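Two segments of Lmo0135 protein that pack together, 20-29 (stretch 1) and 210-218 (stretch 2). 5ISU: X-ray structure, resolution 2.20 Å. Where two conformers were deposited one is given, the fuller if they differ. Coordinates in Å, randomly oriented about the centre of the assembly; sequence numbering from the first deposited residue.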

ATOM      1  N   LEU A  20     -24.980  -7.390   0.528  1.00 44.47           N
ATOM      2  CA  LEU A  20     -24.111  -6.343   1.063  1.00 44.16           C
ATOM      3  C   LEU A  20     -23.740  -5.453  -0.105  1.00 43.03           C
ATOM      4  O   LEU A  20     -23.330  -5.945  -1.153  1.00 44.12           O
ATOM      5  CB  LEU A  20     -22.833  -6.903   1.673  1.00 43.86           C
ATOM      6  CG  LEU A  20     -21.843  -5.869   2.243  1.00 43.00           C
ATOM      7  CD1 LEU A  20     -22.409  -5.192   3.473  1.00 45.14           C
ATOM      8  CD2 LEU A  20     -20.526  -6.529   2.598  1.00 42.64           C
ATOM      9  N   ILE A  21     -23.901  -4.147   0.088  0.50 43.42           N
ATOM     10  CA  ILE A  21     -23.584  -3.143  -0.915  0.50 42.49           C
ATOM     11  C   ILE A  21     -22.387  -2.378  -0.385  0.50 40.23           C
ATOM     12  O   ILE A  21     -22.454  -1.828   0.713  0.50 38.88           O
ATOM     13  CB  ILE A  21     -24.737  -2.145  -1.083  0.50 44.77           C
ATOM     14  CG1 ILE A  21     -26.044  -2.875  -1.370  0.50 46.81           C
ATOM     15  CG2 ILE A  21     -24.429  -1.176  -2.207  0.50 45.54           C
ATOM     16  CD1 ILE A  21     -26.085  -3.500  -2.738  0.50 48.06           C
ATOM     17  N   ILE A  22     -21.301  -2.349  -1.155  1.00 38.74           N
ATOM     18  CA  ILE A  22     -20.075  -1.663  -0.742  1.00 39.38           C
ATOM     19  C   ILE A  22     -19.802  -0.474  -1.648  1.00 41.13           C
ATOM     20  O   ILE A  22     -19.806  -0.597  -2.868  1.00 43.68           O
ATOM     21  CB  ILE A  22     -18.876  -2.613  -0.800  1.00 38.15           C
ATOM     22  CG1 ILE A  22     -19.209  -3.937  -0.110  1.00 36.32           C
ATOM     23  CG2 ILE A  22     -17.629  -1.942  -0.205  1.00 37.01           C
ATOM     24  CD1 ILE A  22     -18.054  -4.914  -0.092  1.00 36.68           C
ATOM     25  N   GLY A  23     -19.549   0.676  -1.045  1.00 42.98           N
ATOM     26  CA  GLY A  23     -19.322   1.903  -1.815  1.00 45.73           C
ATOM     27  C   GLY A  23     -17.860   2.060  -2.174  1.00 45.46           C
ATOM     28  O   GLY A  23     -17.001   1.918  -1.310  1.00 44.21           O
ATOM     29  N   VAL A  24     -17.583   2.271  -3.459  1.00 47.50           N
ATOM     30  CA  VAL A  24     -16.222   2.541  -3.934  1.00 48.64           C
ATOM     31  C   VAL A  24     -16.291   3.846  -4.732  1.00 53.81           C
ATOM     32  O   VAL A  24     -17.382   4.280  -5.137  1.00 56.51           O
ATOM     33  CB  VAL A  24     -15.634   1.391  -4.756  1.00 48.76           C
ATOM     34  CG1 VAL A  24     -15.512   0.157  -3.894  1.00 49.44           C
ATOM     35  CG2 VAL A  24     -16.471   1.098  -5.987  1.00 50.99           C
ATOM     36  N   THR A  25     -15.142   4.457  -4.980  1.00 54.96           N
ATOM     37  CA  THR A  25     -15.104   5.774  -5.614  1.00 62.26           C
ATOM     38  C   THR A  25     -14.983   5.841  -7.141  1.00 64.81           C
ATOM     39  O   THR A  25     -15.438   6.824  -7.737  1.00 70.31           O
ATOM     40  CB  THR A  25     -13.979   6.628  -5.002  1.00 63.47           C
ATOM     41  OG1 THR A  25     -12.718   5.983  -5.210  1.00 62.39           O
ATOM     42  CG2 THR A  25     -14.227   6.839  -3.502  1.00 63.52           C
ATOM     43  N   GLY A  26     -14.370   4.839  -7.766  1.00 60.99           N
ATOM     44  CA  GLY A  26     -14.198   4.843  -9.223  1.00 60.01           C
ATOM     45  C   GLY A  26     -14.404   3.487  -9.854  1.00 56.80           C
ATOM     46  O   GLY A  26     -14.767   2.523  -9.164  1.00 53.71           O
ATOM     47  N   ASP A  27     -14.194   3.420 -11.170  1.00 57.89           N
ATOM     48  CA  ASP A  27     -14.321   2.171 -11.923  1.00 58.83           C
ATOM     49  C   ASP A  27     -13.079   1.338 -11.749  1.00 57.05           C
ATOM     50  O   ASP A  27     -11.972   1.878 -11.675  1.00 58.24           O
ATOM     51  CB  ASP A  27     -14.496   2.392 -13.441  1.00 63.85           C
ATOM     52  CG  ASP A  27     -15.867   2.935 -13.820  1.00 69.15           C
ATOM     53  OD1 ASP A  27     -16.063   4.176 -13.781  1.00 72.34           O
ATOM     54  OD2 ASP A  27     -16.717   2.116 -14.250  1.00 71.16           O
ATOM     55  N   PRO A  28     -13.243   0.007 -11.721  1.00 55.35           N
ATOM     56  CA  PRO A  28     -12.053  -0.804 -11.633  1.00 54.51           C
ATOM     57  C   PRO A  28     -11.344  -0.825 -12.989  1.00 56.19           C
ATOM     58  O   PRO A  28     -11.910  -0.384 -13.986  1.00 56.31           O
ATOM     59  CB  PRO A  28     -12.608  -2.184 -11.307  1.00 52.25           C
ATOM     60  CG  PRO A  28     -13.924  -2.211 -12.012  1.00 54.10           C
ATOM     61  CD  PRO A  28     -14.449  -0.803 -11.976  1.00 54.91           C
ATOM     62  N   GLU A  29     -10.102  -1.299 -13.001  1.00 58.03           N
ATOM     63  CA  GLU A  29      -9.340  -1.454 -14.247  1.00 62.90           C
ATOM     64  C   GLU A  29      -9.390  -2.961 -14.559  1.00 60.02           C
ATOM     65  O   GLU A  29     -10.446  -3.563 -14.410  1.00 60.05           O
ATOM     66  CB  GLU A  29      -7.926  -0.874 -14.104  1.00 64.36           C
ATOM     67  CG  GLU A  29      -7.925   0.623 -13.796  1.00 68.90           C
ATOM     68  CD  GLU A  29      -6.528   1.204 -13.605  1.00 75.47           C
ATOM     69  OE1 GLU A  29      -5.557   0.678 -14.197  1.00 77.19           O
ATOM     70  OE2 GLU A  29      -6.402   2.211 -12.874  1.00 79.43           O
ATOM     71  N   THR A 210     -22.345  -6.349  -3.879  1.00 46.22           N
ATOM     72  CA  THR A 210     -22.351  -5.418  -4.982  1.00 48.24           C
ATOM     73  C   THR A 210     -21.418  -4.292  -4.626  1.00 46.14           C
ATOM     74  O   THR A 210     -21.467  -3.790  -3.503  1.00 44.10           O
ATOM     75  CB  THR A 210     -23.761  -4.825  -5.202  1.00 52.33           C
ATOM     76  OG1 THR A 210     -24.694  -5.877  -5.444  1.00 55.01           O
ATOM     77  CG2 THR A 210     -23.788  -3.843  -6.392  1.00 55.55           C
ATOM     78  N   PHE A 211     -20.534  -3.932  -5.553  1.00 44.16           N
ATOM     79  CA  PHE A 211     -19.644  -2.787  -5.358  1.00 43.82           C
ATOM     80  C   PHE A 211     -20.287  -1.644  -6.109  1.00 44.68           C
ATOM     81  O   PHE A 211     -20.342  -1.678  -7.337  1.00 44.47           O
ATOM     82  CB  PHE A 211     -18.231  -3.056  -5.873  1.00 42.33           C
ATOM     83  CG  PHE A 211     -17.457  -4.013  -5.010  1.00 41.24           C
ATOM     84  CD1 PHE A 211     -16.697  -3.542  -3.943  1.00 40.94           C
ATOM     85  CD2 PHE A 211     -17.508  -5.375  -5.241  1.00 40.69           C
ATOM     86  CE1 PHE A 211     -15.986  -4.409  -3.137  1.00 40.25           C
ATOM     87  CE2 PHE A 211     -16.812  -6.258  -4.423  1.00 38.75           C
ATOM     88  CZ  PHE A 211     -16.041  -5.775  -3.384  1.00 39.79           C
ATOM     89  N   ARG A 212     -20.792  -0.662  -5.355  1.00 44.75           N
ATOM     90  CA  ARG A 212     -21.487   0.519  -5.905  1.00 48.08           C
ATOM     91  C   ARG A 212     -20.545   1.703  -6.121  1.00 47.29           C
ATOM     92  O   ARG A 212     -19.953   2.210  -5.183  1.00 48.62           O
ATOM     93  CB  ARG A 212     -22.619   0.919  -4.949  1.00 49.35           C
ATOM     94  CG  ARG A 212     -23.362   2.211  -5.254  1.00 52.74           C
ATOM     95  CD  ARG A 212     -24.026   2.219  -6.614  1.00 57.04           C
ATOM     96  NE  ARG A 212     -25.083   1.216  -6.753  1.00 58.24           N
ATOM     97  CZ  ARG A 212     -25.807   1.044  -7.863  1.00 62.82           C
ATOM     98  NH1 ARG A 212     -25.597   1.805  -8.943  1.00 62.02           N
ATOM     99  NH2 ARG A 212     -26.745   0.099  -7.902  1.00 64.19           N
ATOM    100  N   ILE A 213     -20.473   2.178  -7.354  1.00 50.86           N
ATOM    101  CA  ILE A 213     -19.578   3.267  -7.726  1.00 52.57           C
ATOM    102  C   ILE A 213     -20.201   4.659  -7.529  1.00 55.00           C
ATOM    103  O   ILE A 213     -21.016   5.067  -8.326  1.00 53.17           O
ATOM    104  CB  ILE A 213     -19.148   3.103  -9.208  1.00 53.06           C
ATOM    105  CG1 ILE A 213     -18.529   1.719  -9.428  1.00 51.59           C
ATOM    106  CG2 ILE A 213     -18.172   4.205  -9.610  1.00 52.38           C
ATOM    107  CD1 ILE A 213     -18.155   1.422 -10.864  1.00 54.20           C
ATOM    108  N   THR A 214     -19.809   5.374  -6.469  1.00 58.82           N
ATOM    109  CA  THR A 214     -20.307   6.740  -6.210  1.00 65.79           C
ATOM    110  C   THR A 214     -19.137   7.619  -5.746  1.00 70.33           C
ATOM    111  O   THR A 214     -18.573   7.422  -4.653  1.00 69.54           O
ATOM    112  CB  THR A 214     -21.474   6.801  -5.185  1.00 69.73           C
ATOM    113  OG1 THR A 214     -22.495   5.857  -5.543  1.00 73.18           O
ATOM    114  CG2 THR A 214     -22.105   8.231  -5.132  1.00 69.11           C
ATOM    115  N   LYS A 215     -18.819   8.599  -6.594  1.00 72.80           N
ATOM    116  CA  LYS A 215     -17.712   9.543  -6.424  1.00 72.99           C
ATOM    117  C   LYS A 215     -17.958  10.617  -5.344  1.00 70.40           C
ATOM    118  O   LYS A 215     -17.173  10.747  -4.403  1.00 69.69           O
ATOM    119  CB  LYS A 215     -17.472  10.198  -7.790  1.00 80.46           C
ATOM    120  CG  LYS A 215     -16.202  11.016  -7.953  1.00 88.29           C
ATOM    121  CD  LYS A 215     -16.044  11.395  -9.425  1.00 92.41           C
ATOM    122  CE  LYS A 215     -14.771  12.174  -9.699  1.00 95.23           C
ATOM    123  NZ  LYS A 215     -14.772  13.505  -9.042  1.00 97.55           N
ATOM    124  N   ASP A 216     -19.054  11.365  -5.471  1.00 67.34           N
ATOM    125  CA  ASP A 216     -19.380  12.434  -4.504  1.00 66.72           C
ATOM    126  C   ASP A 216     -19.611  11.878  -3.087  1.00 61.95           C
ATOM    127  O   ASP A 216     -20.537  11.094  -2.859  1.00 61.27           O
ATOM    128  CB  ASP A 216     -20.594  13.238  -4.991  1.00 68.97           C
ATOM    129  CG  ASP A 216     -20.842  14.501  -4.165  1.00 72.93           C
ATOM    130  OD1 ASP A 216     -21.420  14.400  -3.061  1.00 72.71           O
ATOM    131  OD2 ASP A 216     -20.513  15.605  -4.659  1.00 72.68           O
ATOM    132  N   GLN A 217     -18.766  12.291  -2.145  1.00 57.60           N
ATOM    133  CA  GLN A 217     -18.855  11.804  -0.755  1.00 56.54           C
ATOM    134  C   GLN A 217     -20.100  12.273   0.001  1.00 52.14           C
ATOM    135  O   GLN A 217     -20.627  11.520   0.806  1.00 49.54           O
ATOM    136  CB  GLN A 217     -17.575  12.130   0.031  1.00 56.95           C
ATOM    137  CG  GLN A 217     -16.370  11.335  -0.468  1.00 58.91           C
ATOM    138  CD  GLN A 217     -16.464   9.847  -0.133  1.00 57.48           C
ATOM    139  OE1 GLN A 217     -16.829   9.022  -0.984  1.00 54.75           O
ATOM    140  NE2 GLN A 217     -16.191   9.510   1.129  1.00 55.91           N
ATOM    141  N   ASN A 218     -20.560  13.503  -0.237  1.00 51.52           N
ATOM    142  CA  ASN A 218     -21.805  13.957   0.416  1.00 52.94           C
ATOM    143  C   ASN A 218     -22.951  13.039  -0.022  1.00 51.09           C
ATOM    144  O   ASN A 218     -23.703  12.550   0.817  1.00 48.54           O
ATOM    145  CB  ASN A 218     -22.119  15.438   0.156  1.00 55.48           C
ATOM    146  CG  ASN A 218     -21.360  16.386   1.090  1.00 56.74           C
ATOM    147  OD1 ASN A 218     -20.840  15.979   2.129  1.00 59.73           O
ATOM    148  ND2 ASN A 218     -21.340  17.657   0.744  1.00 56.87           N
TER
HETATM  149  O   HOH W   1     -25.542  -6.814  -3.025  1.00 48.47           O

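Parallel β-strands are held together by a ladder in which alternate residues of each strand reach across with both their N and their O, and these two segments of the Lmo0135 protein, whose touching residues are at least 185 positions apart in sequence, illustrate it well. Five backbone hydrogen bonds form the ladder. Thr210 N donates to Leu20 O (2.9 Å), Ile22 N to Thr210 O (2.8 Å), Arg212 N to Ile22 O (2.7 Å), Val24 N to Arg212 O (2.9 Å) and Thr214 N to Val24 O (3.0 Å). All five are nearly straight, with angles at hydrogen between 154° and 173°. Because the bonds use main-chain atoms, they make little demand on side-chain type, and the sequence is left free to furnish the two faces of the sheet.

Four of the five accepting carbonyls also receive weaker CA-H...O contacts, as is common in parallel sheets: Phe211 CA lies 3.3 Å from Ile22 O, and Gly23 CA lies 3.4 Å from Arg212 O. At the start of the ladder a water adds a further link, donating to Leu20 O at 3.0 Å and lying 2.7 Å from Thr210 OG1, so a threonine hydroxyl helps join the strands through solvent.

Paired residues direct their side chains to the same face. On one, Ile22, Val24, Phe211 and Ile213 form an apolar layer, with all but Ile213 buried. Ile22 CD1 approaches Phe211 CE1 at 3.7 Å, while Val24 CG1 meets the edge of the same ring, 3.9 Å from Phe211 CD1. The flat aromatic ring thus serves two aliphatic neighbours on the adjacent strand. Val24 CG2 continues the layer to Ile213 CG1 at 4.1 Å. Branching at CB suits isoleucine and valine to extended backbone.

The other face carries Ile21, Thr210 and Arg212, with Gly23 adding no side chain. Ile21, m at both chi angles, brings CD1 to 3.6 Å from Thr210 CB, and its CG2 lies 3.9 Å from Arg212 CB. The arginine thereby offers its aliphatic base to the contact while its end leads away, a fitting compromise for a long charged residue on a partly exposed face.

After Val24 the first segment leaves the strand, and its loop packs against Ile213. Ile213 has the largest covered area of any residue here: its CG2 lies 3.8 Å from Gly26 O, and its CD1 reaches 3.7 Å from Asp27 OD2 and 4.5 Å from Pro28 CD. Summed over both sides, 646 Å² of surface is buried between the stretches.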